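Local coordinates for protein germination-specific N-acetylmuramoyl-L-alanine amidase, Autolysin (PDB 7RAG) that probably cleaves the amide bond between N-acetylmuramic acid and L-alanine in peptidoglycan as a zinc-dependent amidase, and is found in complex with the lipoprotein GerS, at residues B[42-45]-B[46-50]. Residues are numbered along the deposited sequence; the frame is centred on the assembly and turned at random.
Sequences KDIN and LAITL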
loop_
_atom_site.group_PDB
_atom_site.type_symbol
_atom_site.label_atom_id
_atom_site.label_comp_id
_atom_site.label_asym_id
_atom_site.label_seq_id
_atom_site.Cartn_x
_atom_site.Cartn_y
_atom_site.Cartn_z
ATOM N N LYS B 42 -0.898 -29.622 -27.553
ATOM C CA LYS B 42 -0.563 -30.504 -26.428
ATOM C C LYS B 42 0.513 -29.932 -25.514
ATOM O O LYS B 42 0.289 -29.699 -24.317
ATOM C CB LYS B 42 -0.041 -31.853 -26.943
ATOM C CG LYS B 42 -1.048 -32.811 -27.483
ATOM C CD LYS B 42 -0.469 -34.245 -27.539
ATOM C CE LYS B 42 0.958 -34.299 -28.060
ATOM N NZ LYS B 42 1.451 -35.716 -28.205
ATOM N N ASP B 43 1.681 -29.671 -26.106
ATOM C CA ASP B 43 2.885 -29.343 -25.360
ATOM C C ASP B 43 2.831 -27.936 -24.791
ATOM O O ASP B 43 3.245 -27.715 -23.650
ATOM C CB ASP B 43 4.106 -29.525 -26.260
ATOM C CG ASP B 43 4.136 -30.904 -26.924
ATOM O OD1 ASP B 43 3.928 -31.915 -26.201
ATOM O OD2 ASP B 43 4.345 -30.978 -28.164
ATOM N N ILE B 44 2.303 -26.982 -25.554
ATOM C CA ILE B 44 2.156 -25.624 -25.037
ATOM C C ILE B 44 1.138 -25.578 -23.894
ATOM O O ILE B 44 1.366 -24.922 -22.867
ATOM C CB ILE B 44 1.792 -24.671 -26.189
ATOM C CG1 ILE B 44 2.985 -24.567 -27.149
ATOM C CG2 ILE B 44 1.371 -23.301 -25.659
ATOM C CD1 ILE B 44 2.843 -23.505 -28.202
ATOM N N ASN B 45 0.003 -26.260 -24.055
ATOM C CA ASN B 45 -0.993 -26.308 -22.991
ATOM C C ASN B 45 -0.389 -26.877 -21.717
ATOM O O ASN B 45 -0.577 -26.325 -20.622
ATOM C CB ASN B 45 -2.193 -27.161 -23.412
ATOM C CG ASN B 45 -2.988 -26.560 -24.529
ATOM O OD1 ASN B 45 -2.801 -25.407 -24.906
ATOM N ND2 ASN B 45 -3.901 -27.345 -25.071
ATOM N N LEU B 46 0.334 -27.999 -21.848
ATOM C CA LEU B 46 0.961 -28.617 -20.689
ATOM C C LEU B 46 1.974 -27.679 -20.062
ATOM O O LEU B 46 2.049 -27.573 -18.832
ATOM C CB LEU B 46 1.626 -29.933 -21.087
ATOM C CG LEU B 46 2.380 -30.724 -20.006
ATOM C CD1 LEU B 46 1.403 -31.231 -18.935
ATOM C CD2 LEU B 46 3.179 -31.888 -20.617
ATOM N N ALA B 47 2.755 -26.979 -20.887
ATOM C CA ALA B 47 3.778 -26.088 -20.344
ATOM C C ALA B 47 3.146 -24.961 -19.527
ATOM O O ALA B 47 3.557 -24.708 -18.384
ATOM C CB ALA B 47 4.643 -25.527 -21.476
ATOM N N ILE B 48 2.147 -24.274 -20.103
ATOM C CA ILE B 48 1.490 -23.183 -19.388
ATOM C C ILE B 48 0.813 -23.706 -18.129
ATOM O O ILE B 48 0.931 -23.114 -17.052
ATOM C CB ILE B 48 0.483 -22.447 -20.297
ATOM C CG1 ILE B 48 1.203 -21.796 -21.473
ATOM C CG2 ILE B 48 -0.259 -21.390 -19.508
ATOM C CD1 ILE B 48 0.317 -21.549 -22.638
ATOM N N THR B 49 0.115 -24.832 -18.240
ATOM C CA THR B 49 -0.550 -25.421 -17.085
ATOM C C THR B 49 0.429 -25.748 -15.956
ATOM O O THR B 49 0.101 -25.548 -14.777
ATOM C CB THR B 49 -1.295 -26.679 -17.521
ATOM O OG1 THR B 49 -2.266 -26.340 -18.525
ATOM C CG2 THR B 49 -1.966 -27.324 -16.336
ATOM N N LEU B 50 1.629 -26.261 -16.281
ATOM C CA LEU B 50 2.577 -26.571 -15.220
ATOM C C LEU B 50 3.205 -25.313 -14.626
ATOM O O LEU B 50 3.477 -25.270 -13.412
ATOM C CB LEU B 50 3.645 -27.541 -15.720
ATOM C CG LEU B 50 3.064 -28.934 -16.005
ATOM C CD1 LEU B 50 4.102 -29.824 -16.613
ATOM C CD2 LEU B 50 2.437 -29.606 -14.759
#
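With chi1 of Thr49 at -60°, its OG1 is swung back beside its own backbone N and onto the carbonyl of Asn45, while in Ile44 CG2 lies anti to the backbone N and in Ile48 an extended chi2 of 157° carries CD1 back to meet it, the two side chains running alongside each other. All this happens within one alpha-helix, 41-58, the connection of the beta-alpha-beta unit formed with strands 18-23 and 62-65 in the Amidase_3 fold. Asn45 O takes two bonds from Thr49: one from N at 2.9 Å, and one from OG1 at 2.7 Å. The two donors approach from opposite faces of the carbonyl plane, the hydroxyl standing 39° out of it, and the bond uses the hydroxyl proton of buried Thr49 within the helix itself. One residue earlier in each turn, Ile44 CG2 meets Ile48 CD1 at 3.6 Å; Gln194 of helix 191-211 touches both isoleucines. The Thr49 side chain packs on the sheet, against Leu21, Ala23 and Ile108. Near the start of the helix lies the zinc site of His25, Glu41 and His109, with the Asn45 side chain about 5 Å from the metal; its ND2 bonds to Gly24 O, and the side chain touches His25. Lys42 NZ forms a salt bridge with Asp70, and its carbonyl accepts from both Leu46 N and Arg67 NH2. Ile48 CD1 also lies 3.5 Å from Ile44 O.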